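Possible glutathione S-transferase (Rhodopseudomonas palustris, PDB 3M8N) probably conjugates glutathione to electrophilic compounds, acting as a glutathione transferase. Local coordinates at residues Y4-M9 with P56-A61; N14-R19 with I199-T204; L22-A27 with E193-F198; T80-D85 with G156-A161. All coordinates share one frame; numbering follows the deposited sequence.

Contact 1: residues Y4-M9 with P56-A61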
loop_
_atom_site.group_PDB
_atom_site.type_symbol
_atom_site.label_atom_id
_atom_site.label_comp_id
_atom_site.label_asym_id
_atom_site.label_seq_id
_atom_site.Cartn_x
_atom_site.Cartn_y
_atom_site.Cartn_z
ATOM N N TYR A 4 -17.207 -12.294 -10.614
ATOM C CA TYR A 4 -15.837 -11.911 -10.926
ATOM C C TYR A 4 -15.026 -13.106 -11.242
ATOM O O TYR A 4 -15.381 -14.227 -10.868
ATOM C CB TYR A 4 -15.138 -11.246 -9.736
ATOM C CG TYR A 4 -15.924 -10.415 -8.724
ATOM C CD1 TYR A 4 -15.992 -9.020 -8.824
ATOM C CD2 TYR A 4 -16.466 -11.008 -7.606
ATOM C CE1 TYR A 4 -16.636 -8.295 -7.884
ATOM C CE2 TYR A 4 -17.099 -10.281 -6.700
ATOM C CZ TYR A 4 -17.178 -8.931 -6.826
ATOM O OH TYR A 4 -17.895 -8.239 -5.844
ATOM N N LYS A 5 -13.937 -12.835 -11.941
ATOM C CA LYS A 5 -12.903 -13.798 -12.206
ATOM C C LYS A 5 -11.661 -13.375 -11.456
ATOM O O LYS A 5 -11.206 -12.262 -11.649
ATOM C CB LYS A 5 -12.613 -13.852 -13.699
ATOM C CG LYS A 5 -11.983 -15.154 -14.113
ATOM C CD LYS A 5 -11.496 -15.162 -15.543
ATOM C CE LYS A 5 -12.577 -14.939 -16.503
ATOM N NZ LYS A 5 -12.161 -15.443 -17.850
ATOM N N LEU A 6 -11.125 -14.240 -10.601
ATOM C CA LEU A 6 -9.862 -14.044 -9.962
ATOM C C LEU A 6 -8.741 -14.971 -10.442
ATOM O O LEU A 6 -8.810 -16.188 -10.331
ATOM C CB LEU A 6 -10.015 -14.171 -8.450
ATOM C CG LEU A 6 -8.862 -13.868 -7.480
ATOM C CD1 LEU A 6 -8.562 -12.338 -7.405
ATOM C CD2 LEU A 6 -9.149 -14.445 -6.084
ATOM N N TYR A 7 -7.662 -14.362 -10.907
ATOM C CA TYR A 7 -6.445 -15.083 -11.188
ATOM C C TYR A 7 -5.655 -15.080 -9.910
ATOM O O TYR A 7 -5.383 -14.026 -9.334
ATOM C CB TYR A 7 -5.664 -14.415 -12.307
ATOM C CG TYR A 7 -6.389 -14.386 -13.651
ATOM C CD1 TYR A 7 -6.085 -15.300 -14.650
ATOM C CD2 TYR A 7 -7.367 -13.407 -13.921
ATOM C CE1 TYR A 7 -6.738 -15.253 -15.868
ATOM C CE2 TYR A 7 -8.012 -13.343 -15.114
ATOM C CZ TYR A 7 -7.708 -14.275 -16.085
ATOM O OH TYR A 7 -8.379 -14.195 -17.278
ATOM N N SER A 8 -5.328 -16.279 -9.453
ATOM C CA SER A 8 -4.919 -16.507 -8.075
ATOM C C SER A 8 -3.852 -17.560 -7.963
ATOM O O SER A 8 -3.871 -18.524 -8.642
ATOM C CB SER A 8 -6.159 -16.892 -7.216
ATOM O OG SER A 8 -5.848 -17.285 -5.918
HETATM N N MSE A 9 -2.907 -17.357 -7.085
HETATM C CA MSE A 9 -2.050 -18.421 -6.697
HETATM C C MSE A 9 -2.422 -18.927 -5.319
HETATM O O MSE A 9 -2.552 -18.186 -4.378
HETATM C CB MSE A 9 -0.631 -17.911 -6.705
HETATM C CG MSE A 9 0.388 -19.001 -6.614
HETATM SE SE MSE A 9 2.189 -18.246 -6.644
HETATM C CE MSE A 9 2.941 -19.327 -5.235
ATOM N N PRO A 56 -2.545 -11.560 -7.347
ATOM C CA PRO A 56 -3.854 -11.750 -7.935
ATOM C C PRO A 56 -4.237 -10.642 -8.927
ATOM O O PRO A 56 -3.668 -9.556 -8.895
ATOM C CB PRO A 56 -4.773 -11.773 -6.713
ATOM C CG PRO A 56 -4.135 -10.797 -5.758
ATOM C CD PRO A 56 -2.654 -10.962 -5.995
ATOM N N LEU A 57 -5.177 -10.962 -9.807
ATOM C CA LEU A 57 -5.767 -10.022 -10.720
ATOM C C LEU A 57 -7.239 -10.259 -10.713
ATOM O O LEU A 57 -7.689 -11.392 -10.813
ATOM C CB LEU A 57 -5.235 -10.271 -12.114
ATOM C CG LEU A 57 -5.174 -9.148 -13.142
ATOM C CD1 LEU A 57 -4.303 -8.017 -12.680
ATOM C CD2 LEU A 57 -4.589 -9.747 -14.384
ATOM N N LEU A 58 -7.997 -9.176 -10.570
ATOM C CA LEU A 58 -9.434 -9.249 -10.597
ATOM C C LEU A 58 -9.984 -8.656 -11.868
ATOM O O LEU A 58 -9.911 -7.480 -12.056
ATOM C CB LEU A 58 -10.022 -8.462 -9.428
ATOM C CG LEU A 58 -11.506 -8.547 -9.161
ATOM C CD1 LEU A 58 -11.745 -9.894 -8.683
ATOM C CD2 LEU A 58 -11.949 -7.504 -8.134
ATOM N N GLU A 59 -10.565 -9.486 -12.729
ATOM C CA GLU A 59 -11.366 -8.986 -13.870
ATOM C C GLU A 59 -12.675 -8.436 -13.430
ATOM O O GLU A 59 -13.541 -9.183 -12.941
ATOM C CB GLU A 59 -11.799 -10.117 -14.785
ATOM C CG GLU A 59 -10.889 -10.470 -15.896
ATOM C CD GLU A 59 -11.613 -11.034 -17.119
ATOM O OE1 GLU A 59 -12.481 -10.306 -17.678
ATOM O OE2 GLU A 59 -11.263 -12.183 -17.525
ATOM N N THR A 60 -12.836 -7.146 -13.609
ATOM C CA THR A 60 -14.146 -6.529 -13.547
ATOM C C THR A 60 -15.046 -6.723 -14.806
ATOM O O THR A 60 -15.786 -7.723 -14.996
ATOM C CB THR A 60 -13.937 -5.087 -13.489
ATOM O OG1 THR A 60 -13.115 -4.788 -12.353
ATOM C CG2 THR A 60 -15.311 -4.417 -13.425
ATOM N N ALA A 61 -14.967 -5.695 -15.642
ATOM C CA ALA A 61 -15.484 -5.678 -17.006
ATOM C C ALA A 61 -14.767 -6.754 -17.833
ATOM O O ALA A 61 -13.750 -7.260 -17.401
ATOM C CB ALA A 61 -15.231 -4.263 -17.591
#
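Lys5 swings its CG anti to the backbone N (chi1 -157°), and Glu59 holds its CG anti to its own carbonyl carbon (chi1 -90°); the two side chains lie side by side and point the same way. A bend at chi3 of Lys5 (-61°) puts CE 3.2 Å from Glu59 OE2, and NZ reaches that same oxygen in a salt bridge of 3.4 Å. Arg30 brings a second positive charge close to Lys5 NZ, a repulsion the carboxylate would probably ease. Tyr7 lies on this face too, its ring nearly coplanar with the carboxylate and its OH 3.5 Å from Glu59 OE2; the hydroxyl is hydrogen-bonded to Lys49. An alanine in place of Lys5 would probably leave Glu59 without its charge partner across the strands and its carboxylate freer to turn. The backbones beneath belong to antiparallel neighbours in the sheet of the thioredoxin-like domain. Glu59 N donates to Lys5 O (3.0 Å), while Tyr7 and Leu57 exchange two bonds, Tyr7 N to Leu57 O at 3.0 Å and Leu57 N to Tyr7 O at 3.1 Å. Before strand 57-59 comes the cis-proline characteristic of this fold, Pro56. Its CB packs 3.9 Å from Leu6 CD1 on the face turned to helices 13-24 and 69-77, where Leu58 CD1 sits 3.8 Å from Tyr4 CB.

Contact 2: residues N14-R19 with I199-T204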
loop_
_atom_site.group_PDB
_atom_site.type_symbol
_atom_site.label_atom_id
_atom_site.label_comp_id
_atom_site.label_asym_id
_atom_site.label_seq_id
_atom_site.Cartn_x
_atom_site.Cartn_y
_atom_site.Cartn_z
ATOM N N ASN A 14 -0.668 -12.736 -0.899
ATOM C CA ASN A 14 -1.484 -11.699 -1.508
ATOM C C ASN A 14 -2.755 -12.175 -2.116
ATOM O O ASN A 14 -3.762 -11.475 -2.005
ATOM C CB ASN A 14 -0.696 -10.914 -2.550
ATOM C CG ASN A 14 0.289 -9.989 -1.927
ATOM O OD1 ASN A 14 0.029 -9.423 -0.904
ATOM N ND2 ASN A 14 1.449 -9.861 -2.525
ATOM N N SER A 15 -2.696 -13.346 -2.756
ATOM C CA SER A 15 -3.824 -13.911 -3.396
ATOM C C SER A 15 -4.781 -14.394 -2.341
ATOM O O SER A 15 -5.999 -14.252 -2.510
ATOM C CB SER A 15 -3.459 -15.114 -4.249
ATOM O OG SER A 15 -2.962 -14.799 -5.530
ATOM N N TYR A 16 -4.256 -15.002 -1.285
ATOM C CA TYR A 16 -5.110 -15.475 -0.234
ATOM C C TYR A 16 -5.891 -14.363 0.452
ATOM O O TYR A 16 -7.018 -14.570 0.822
ATOM C CB TYR A 16 -4.317 -16.256 0.790
ATOM C CG TYR A 16 -5.047 -16.507 2.129
ATOM C CD1 TYR A 16 -6.219 -17.232 2.179
ATOM C CD2 TYR A 16 -4.521 -16.034 3.340
ATOM C CE1 TYR A 16 -6.882 -17.464 3.416
ATOM C CE2 TYR A 16 -5.184 -16.263 4.566
ATOM C CZ TYR A 16 -6.352 -16.986 4.584
ATOM O OH TYR A 16 -6.980 -17.247 5.756
ATOM N N LYS A 17 -5.309 -13.181 0.643
ATOM C CA LYS A 17 -6.076 -12.003 1.112
ATOM C C LYS A 17 -7.395 -11.785 0.355
ATOM O O LYS A 17 -8.437 -11.580 0.957
ATOM C CB LYS A 17 -5.240 -10.725 1.032
ATOM C CG LYS A 17 -4.209 -10.612 2.062
ATOM C CD LYS A 17 -2.931 -10.074 1.477
ATOM C CE LYS A 17 -3.043 -8.697 1.269
ATOM N NZ LYS A 17 -1.663 -8.194 1.507
ATOM N N VAL A 18 -7.330 -11.819 -0.967
ATOM C CA VAL A 18 -8.454 -11.560 -1.788
ATOM C C VAL A 18 -9.443 -12.704 -1.711
ATOM O O VAL A 18 -10.623 -12.476 -1.617
ATOM C CB VAL A 18 -8.054 -11.366 -3.212
ATOM C CG1 VAL A 18 -9.267 -11.131 -3.946
ATOM C CG2 VAL A 18 -7.068 -10.168 -3.374
ATOM N N ARG A 19 -8.977 -13.933 -1.759
ATOM C CA ARG A 19 -9.877 -15.073 -1.490
ATOM C C ARG A 19 -10.586 -15.017 -0.135
ATOM O O ARG A 19 -11.711 -15.385 -0.029
ATOM C CB ARG A 19 -9.104 -16.344 -1.538
ATOM C CG ARG A 19 -8.719 -16.910 -2.923
ATOM C CD ARG A 19 -8.171 -18.341 -2.649
ATOM N NE ARG A 19 -6.807 -18.276 -3.021
ATOM C CZ ARG A 19 -5.716 -18.513 -2.342
ATOM N NH1 ARG A 19 -5.682 -19.029 -1.149
ATOM N NH2 ARG A 19 -4.613 -18.238 -2.995
ATOM N N ILE A 199 -11.918 -18.648 5.866
ATOM C CA ILE A 199 -11.226 -19.755 5.165
ATOM C C ILE A 199 -9.726 -19.684 5.366
ATOM O O ILE A 199 -9.160 -18.627 5.574
ATOM C CB ILE A 199 -11.545 -19.828 3.712
ATOM C CG1 ILE A 199 -11.164 -18.513 3.007
ATOM C CG2 ILE A 199 -13.012 -20.199 3.546
ATOM C CD1 ILE A 199 -11.013 -18.585 1.533
ATOM N N THR A 200 -9.076 -20.838 5.336
ATOM C CA THR A 200 -7.652 -20.875 5.514
ATOM C C THR A 200 -7.012 -20.723 4.148
ATOM O O THR A 200 -7.693 -20.787 3.153
ATOM C CB THR A 200 -7.214 -22.193 6.081
ATOM O OG1 THR A 200 -7.538 -23.205 5.145
ATOM C CG2 THR A 200 -7.898 -22.461 7.389
HETATM N N MSE A 201 -5.696 -20.550 4.113
HETATM C CA MSE A 201 -4.980 -20.454 2.873
HETATM C C MSE A 201 -4.985 -21.725 2.024
HETATM O O MSE A 201 -4.794 -21.656 0.826
HETATM C CB MSE A 201 -3.597 -19.942 3.166
HETATM C CG MSE A 201 -2.720 -19.846 1.966
HETATM SE SE MSE A 201 -1.036 -19.090 2.493
HETATM C CE MSE A 201 -1.183 -17.319 2.023
ATOM N N ASP A 202 -5.251 -22.891 2.604
ATOM C CA ASP A 202 -5.287 -24.088 1.792
ATOM C C ASP A 202 -6.661 -24.522 1.284
ATOM O O ASP A 202 -6.759 -25.384 0.433
ATOM C CB ASP A 202 -4.482 -25.234 2.418
ATOM C CG ASP A 202 -4.799 -25.459 3.863
ATOM O OD1 ASP A 202 -5.396 -24.585 4.514
ATOM O OD2 ASP A 202 -4.450 -26.535 4.369
ATOM N N TRP A 203 -7.710 -23.875 1.752
ATOM C CA TRP A 203 -9.037 -24.068 1.227
ATOM C C TRP A 203 -9.111 -23.727 -0.251
ATOM O O TRP A 203 -8.576 -22.696 -0.677
ATOM C CB TRP A 203 -9.963 -23.173 2.008
ATOM C CG TRP A 203 -11.382 -23.313 1.660
ATOM C CD1 TRP A 203 -12.273 -24.132 2.261
ATOM C CD2 TRP A 203 -12.098 -22.605 0.642
ATOM N NE1 TRP A 203 -13.504 -23.987 1.691
ATOM C CE2 TRP A 203 -13.430 -23.057 0.686
ATOM C CE3 TRP A 203 -11.743 -21.629 -0.315
ATOM C CZ2 TRP A 203 -14.426 -22.580 -0.198
ATOM C CZ3 TRP A 203 -12.730 -21.149 -1.192
ATOM C CH2 TRP A 203 -14.057 -21.624 -1.120
ATOM N N THR A 204 -9.783 -24.584 -1.025
ATOM C CA THR A 204 -9.894 -24.412 -2.500
ATOM C C THR A 204 -11.264 -23.961 -3.014
ATOM O O THR A 204 -12.297 -24.421 -2.535
ATOM C CB THR A 204 -9.618 -25.693 -3.267
ATOM O OG1 THR A 204 -10.493 -26.694 -2.768
ATOM C CG2 THR A 204 -8.158 -26.148 -3.116
HETATM O O HOH W 1 -7.952 -20.177 0.169
#
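Tyr16 projects from helix 13-24 toward the chain that follows the last helix, its CG anti to the backbone N (chi1 165°), and meets a different group of residues 199-201 at nearly every step outward. CB touches the terminal methyl CE of selenomethionine Met201 at 3.5 Å. Over one face of the ring lies Met201 CB, 3.8 Å from the centroid and only 10° off the normal, a CH-pi contact; the selenium stands farther off and oblique to the ring, in the manner of a Met-aromatic pair. Toward the rim of a face, Met201 CA lies 3.5 Å from CD1, and CE1 comes against the carbonyl carbon of Thr200. At the tip, OH donates a hydrogen bond of 2.6 Å to Ile199 O, which lies in the ring plane at its edge; the hydroxyl in turn lies in the plane of that carbonyl. This seam joins the first helix of the thioredoxin-like N-terminal domain to the C-terminal tail, with the His170 ring meeting that of Tyr16 and Phe198 packed at its hydroxyl. One turn further along the helix, Ile199 CD1 rests 3.6 Å from Arg19 O. Arg19 itself reaches the tail through water: its NH1 donates at 2.9 Å to a molecule lying in the guanidinium plane, which donates to Thr200 O at 3.1 Å and to Trp203 O at 2.7 Å. A second anchor steadies the guanidinium, the hydrogen bond from its NE to Ser8 OG on the neighbouring strand, while Tyr16 CA lies over one of its faces.

Contact 3: residues L22-A27 with E193-F198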
loop_
_atom_site.group_PDB
_atom_site.type_symbol
_atom_site.label_atom_id
_atom_site.label_comp_id
_atom_site.label_asym_id
_atom_site.label_seq_id
_atom_site.Cartn_x
_atom_site.Cartn_y
_atom_site.Cartn_z
ATOM N N LEU A 22 -13.359 -12.430 -0.363
ATOM C CA LEU A 22 -14.434 -13.010 -1.116
ATOM C C LEU A 22 -15.260 -14.060 -0.328
ATOM O O LEU A 22 -16.479 -14.095 -0.481
ATOM C CB LEU A 22 -13.936 -13.591 -2.426
ATOM C CG LEU A 22 -13.401 -12.537 -3.426
ATOM C CD1 LEU A 22 -12.617 -13.085 -4.551
ATOM C CD2 LEU A 22 -14.536 -11.707 -3.960
ATOM N N ALA A 23 -14.606 -14.884 0.502
ATOM C CA ALA A 23 -15.289 -15.831 1.378
ATOM C C ALA A 23 -16.074 -15.062 2.396
ATOM O O ALA A 23 -17.227 -15.372 2.596
ATOM C CB ALA A 23 -14.326 -16.726 2.065
ATOM N N LEU A 24 -15.473 -14.037 3.008
ATOM C CA LEU A 24 -16.161 -13.326 4.076
ATOM C C LEU A 24 -17.372 -12.558 3.581
ATOM O O LEU A 24 -18.340 -12.456 4.289
ATOM C CB LEU A 24 -15.226 -12.438 4.852
ATOM C CG LEU A 24 -14.112 -13.141 5.554
ATOM C CD1 LEU A 24 -13.243 -12.105 6.163
ATOM C CD2 LEU A 24 -14.674 -13.974 6.597
ATOM N N LEU A 25 -17.299 -12.044 2.365
ATOM C CA LEU A 25 -18.359 -11.323 1.688
ATOM C C LEU A 25 -19.395 -12.260 1.081
ATOM O O LEU A 25 -20.440 -11.848 0.579
ATOM C CB LEU A 25 -17.786 -10.423 0.572
ATOM C CG LEU A 25 -16.976 -9.280 1.128
ATOM C CD1 LEU A 25 -16.402 -8.457 -0.004
ATOM C CD2 LEU A 25 -17.816 -8.484 2.032
ATOM N N ASP A 26 -19.093 -13.538 1.144
ATOM C CA ASP A 26 -19.846 -14.537 0.508
ATOM C C ASP A 26 -20.027 -14.182 -0.962
ATOM O O ASP A 26 -21.089 -14.357 -1.508
ATOM C CB ASP A 26 -21.170 -14.714 1.238
ATOM C CG ASP A 26 -21.929 -15.924 0.758
ATOM O OD1 ASP A 26 -21.269 -16.887 0.284
ATOM O OD2 ASP A 26 -23.186 -15.890 0.842
ATOM N N ALA A 27 -18.980 -13.724 -1.638
ATOM C CA ALA A 27 -19.128 -13.256 -3.002
ATOM C C ALA A 27 -18.822 -14.378 -3.968
ATOM O O ALA A 27 -17.795 -15.028 -3.847
ATOM C CB ALA A 27 -18.215 -12.094 -3.215
ATOM N N GLU A 193 -9.720 -15.433 12.578
ATOM C CA GLU A 193 -10.139 -16.806 12.330
ATOM C C GLU A 193 -11.536 -17.220 12.829
ATOM O O GLU A 193 -12.021 -18.180 12.357
ATOM C CB GLU A 193 -9.067 -17.786 12.789
ATOM C CG GLU A 193 -7.746 -17.448 12.252
ATOM C CD GLU A 193 -6.630 -17.903 13.073
ATOM O OE1 GLU A 193 -6.828 -18.460 14.164
ATOM O OE2 GLU A 193 -5.503 -17.708 12.630
ATOM N N GLN A 194 -12.164 -16.498 13.756
ATOM C CA GLN A 194 -13.437 -16.949 14.284
ATOM C C GLN A 194 -14.578 -16.207 13.684
ATOM O O GLN A 194 -15.725 -16.462 14.098
ATOM C CB GLN A 194 -13.606 -16.842 15.809
ATOM C CG GLN A 194 -12.379 -16.908 16.615
ATOM C CD GLN A 194 -12.018 -18.248 17.223
ATOM O OE1 GLN A 194 -11.545 -19.139 16.527
ATOM N NE2 GLN A 194 -12.095 -18.332 18.556
ATOM N N THR A 195 -14.271 -15.296 12.741
ATOM C CA THR A 195 -15.253 -14.592 11.928
ATOM C C THR A 195 -15.943 -15.592 11.085
ATOM O O THR A 195 -15.319 -16.472 10.546
ATOM C CB THR A 195 -14.594 -13.557 10.961
ATOM O OG1 THR A 195 -13.783 -12.660 11.695
ATOM C CG2 THR A 195 -15.598 -12.715 10.244
ATOM N N PRO A 196 -17.261 -15.463 10.971
ATOM C CA PRO A 196 -18.011 -16.422 10.198
ATOM C C PRO A 196 -17.610 -16.347 8.760
ATOM O O PRO A 196 -17.452 -15.267 8.227
ATOM C CB PRO A 196 -19.460 -15.942 10.347
ATOM C CG PRO A 196 -19.461 -15.208 11.633
ATOM C CD PRO A 196 -18.141 -14.553 11.729
ATOM N N GLY A 197 -17.461 -17.497 8.125
ATOM C CA GLY A 197 -17.050 -17.548 6.753
ATOM C C GLY A 197 -15.574 -17.507 6.534
ATOM O O GLY A 197 -15.154 -17.421 5.405
ATOM N N PHE A 198 -14.777 -17.585 7.591
ATOM C CA PHE A 198 -13.361 -17.562 7.477
ATOM C C PHE A 198 -12.945 -18.802 6.724
ATOM O O PHE A 198 -13.576 -19.855 6.875
ATOM C CB PHE A 198 -12.704 -17.500 8.850
ATOM C CG PHE A 198 -11.189 -17.617 8.811
ATOM C CD1 PHE A 198 -10.380 -16.495 8.674
ATOM C CD2 PHE A 198 -10.569 -18.841 8.865
ATOM C CE1 PHE A 198 -8.995 -16.611 8.626
ATOM C CE2 PHE A 198 -9.203 -18.935 8.828
ATOM C CZ PHE A 198 -8.412 -17.808 8.715
#
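Leu24 and Gly197 bring a helix end and a tight turn together, their CA atoms 5.1 Å apart. Helix 13-24 ends in a Schellman motif: Asp26 adopts positive phi (52°), Ala27 N bonds back to Leu22 O at 2.8 Å and Asp26 N to Ala23 O at 3.0 Å. Opposite it, residues 195-198 form a type II beta turn closed by Phe198 N to Thr195 O (3.2 Å). Gly197 takes its third position at phi 85°, where a CB would press on the carbonyl oxygen of Pro196 and also point at the helix end. Leu24 bears most of the contact. Its CG stands anti to the carbonyl carbon (chi1 -62°), and from there CD2 is laid against the turn backbone, 3.5 Å from Pro196 O and 3.6 Å from Gly197 C, with Thr195 CG2 beside it at 4.0 Å. Ala23 adds its CB, which meets Gly197 O at 3.5 Å. Thr195 keeps its hydroxyl bonded to Val192 O in the preceding helix. The turn that follows the last helix of the C-terminal domain thus packs on the end of the first helix of the thioredoxin-like domain. No hydrogen bond crosses between the two segments; methyl groups rest on peptide atoms, so the fit at this surface seam depends on shape and close backbone approach rather than on directional bonds.

Contact 4: residues T80-D85 with G156-A161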
loop_
_atom_site.group_PDB
_atom_site.type_symbol
_atom_site.label_atom_id
_atom_site.label_comp_id
_atom_site.label_asym_id
_atom_site.label_seq_id
_atom_site.Cartn_x
_atom_site.Cartn_y
_atom_site.Cartn_z
ATOM N N THR A 80 -19.985 -2.550 1.791
ATOM C CA THR A 80 -20.131 -3.835 2.460
ATOM C C THR A 80 -19.855 -3.619 3.896
ATOM O O THR A 80 -19.486 -2.538 4.295
ATOM C CB THR A 80 -19.226 -4.946 1.988
ATOM O OG1 THR A 80 -17.908 -4.710 2.453
ATOM C CG2 THR A 80 -19.254 -5.135 0.490
ATOM N N SER A 81 -20.114 -4.642 4.688
ATOM C CA SER A 81 -19.854 -4.575 6.120
ATOM C C SER A 81 -18.355 -4.538 6.457
ATOM O O SER A 81 -18.025 -4.119 7.527
ATOM C CB SER A 81 -20.504 -5.738 6.839
ATOM O OG SER A 81 -20.131 -6.939 6.212
ATOM N N LEU A 82 -17.468 -4.916 5.526
ATOM C CA LEU A 82 -16.020 -4.701 5.683
ATOM C C LEU A 82 -15.468 -3.321 5.454
ATOM O O LEU A 82 -14.248 -3.121 5.625
ATOM C CB LEU A 82 -15.268 -5.624 4.784
ATOM C CG LEU A 82 -15.490 -7.095 5.023
ATOM C CD1 LEU A 82 -14.691 -7.843 3.943
ATOM C CD2 LEU A 82 -14.998 -7.461 6.416
ATOM N N ALA A 83 -16.319 -2.381 5.010
ATOM C CA ALA A 83 -15.981 -0.979 4.860
ATOM C C ALA A 83 -16.538 -0.129 6.009
ATOM O O ALA A 83 -17.692 -0.217 6.286
ATOM C CB ALA A 83 -16.459 -0.447 3.451
ATOM N N PRO A 84 -15.725 0.680 6.712
ATOM C CA PRO A 84 -16.324 1.506 7.780
ATOM C C PRO A 84 -17.113 2.694 7.264
ATOM O O PRO A 84 -17.195 2.855 6.071
ATOM C CB PRO A 84 -15.110 1.991 8.574
ATOM C CG PRO A 84 -14.021 1.862 7.699
ATOM C CD PRO A 84 -14.262 0.763 6.736
ATOM N N ASP A 85 -17.659 3.536 8.129
ATOM C CA ASP A 85 -18.632 4.553 7.683
ATOM C C ASP A 85 -18.082 5.895 7.484
ATOM O O ASP A 85 -18.393 6.539 6.507
ATOM C CB ASP A 85 -19.811 4.712 8.643
ATOM C CG ASP A 85 -20.732 3.499 8.629
ATOM O OD1 ASP A 85 -20.909 2.877 7.553
ATOM O OD2 ASP A 85 -21.268 3.133 9.693
ATOM N N GLY A 156 -12.966 0.011 15.122
ATOM C CA GLY A 156 -13.479 -0.925 16.093
ATOM C C GLY A 156 -14.171 -2.144 15.578
ATOM O O GLY A 156 -14.925 -2.748 16.312
ATOM N N GLN A 157 -13.916 -2.565 14.361
ATOM C CA GLN A 157 -14.676 -3.663 13.794
ATOM C C GLN A 157 -13.799 -4.260 12.782
ATOM O O GLN A 157 -12.770 -3.661 12.465
ATOM C CB GLN A 157 -15.941 -3.165 13.101
ATOM C CG GLN A 157 -15.635 -2.174 11.944
ATOM C CD GLN A 157 -16.763 -1.998 10.936
ATOM O OE1 GLN A 157 -17.748 -1.361 11.253
ATOM N NE2 GLN A 157 -16.590 -2.528 9.686
ATOM N N LEU A 158 -14.172 -5.452 12.332
ATOM C CA LEU A 158 -13.498 -6.137 11.234
ATOM C C LEU A 158 -13.667 -5.337 9.913
ATOM O O LEU A 158 -14.797 -5.011 9.508
ATOM C CB LEU A 158 -14.014 -7.548 11.062
ATOM C CG LEU A 158 -13.270 -8.391 10.045
ATOM C CD1 LEU A 158 -12.049 -8.860 10.633
ATOM C CD2 LEU A 158 -14.015 -9.588 9.708
ATOM N N THR A 159 -12.539 -5.011 9.277
ATOM C CA THR A 159 -12.505 -4.267 8.038
ATOM C C THR A 159 -11.484 -4.995 7.152
ATOM O O THR A 159 -10.893 -6.011 7.572
ATOM C CB THR A 159 -12.173 -2.774 8.197
ATOM O OG1 THR A 159 -10.811 -2.585 8.481
ATOM C CG2 THR A 159 -12.920 -2.135 9.276
ATOM N N ILE A 160 -11.310 -4.510 5.928
ATOM C CA ILE A 160 -10.303 -5.047 5.016
ATOM C C ILE A 160 -8.869 -4.838 5.492
ATOM O O ILE A 160 -7.992 -5.549 5.078
ATOM C CB ILE A 160 -10.459 -4.521 3.506
ATOM C CG1 ILE A 160 -10.720 -3.034 3.500
ATOM C CG2 ILE A 160 -11.478 -5.289 2.787
ATOM C CD1 ILE A 160 -10.372 -2.378 2.173
ATOM N N ALA A 161 -8.627 -3.868 6.356
ATOM C CA ALA A 161 -7.319 -3.706 6.991
ATOM C C ALA A 161 -6.877 -4.922 7.762
ATOM O O ALA A 161 -5.713 -5.235 7.708
ATOM C CB ALA A 161 -7.277 -2.536 7.907
HETATM O O HOH W 2 -17.380 -6.107 9.992
#
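Leu82 offers its carbonyl oxygen to Ile160 N, which donates at 3.3 Å within the carbonyl plane, and Thr159 CA adds a CA-H...O contact to the same oxygen at 3.2 Å. Beside this, the Gln157 amide bridges the segments: NE2 donates to Leu158 O at 3.1 Å from above that carbonyl's plane, and makes a weak bond of 3.0 Å to Ser81 O. A water links these two oxygens as well, donating to Leu158 O at 2.8 Å. An alanine at Gln157 would probably leave both carbonyls without their amide donor, with the water as the remaining bridge between them. Leu82 CD2 lies alongside Leu158 CD2 at 4.0 Å, and its other methyl faces Ile160 CG2. Further out, the type I turn of residues 80-83 presents the Leu82 carbonyl, and Leu25 and Ala77 pack on the Leu82 side chain. Thr159 is the N-cap of helix 160-169: its OG1 accepts a weak bond from Ala161 N, and its own N donates to the Asp162 carboxylate. The Thr-x-x-Asp sequence and its Thr159 N bond to Asp162 are as in the N-capping box of glutathione transferases, although the hydroxyl here takes Ala161 N; the interdomain loop meets this helix start.

Overall arrangement
From the N terminus, strand 4-8 comes first and contact 1 closes its loop at strand 57-59, within the thioredoxin-like domain. Before that loop is shut, helix 13-24 opens contacts 2 and 3, so contact 1 crosses both. Their partners wait near the C terminus: contact 2 spans the longest stretch, with contact 3 inside it and contact 4 inside contact 3. Contact 4 ties the interdomain loop 80-85 to the start of helix 160-169. Neighbours also touch: Met9 N bonds Ser15 OG between contacts 1 and 2, Ile199 packs on Ala23 between 2 and 3, and Thr195 on Leu158 between 3 and 4. Contacts 2 to 4 hold the helical domain and its tail to the N-terminal domain and linker.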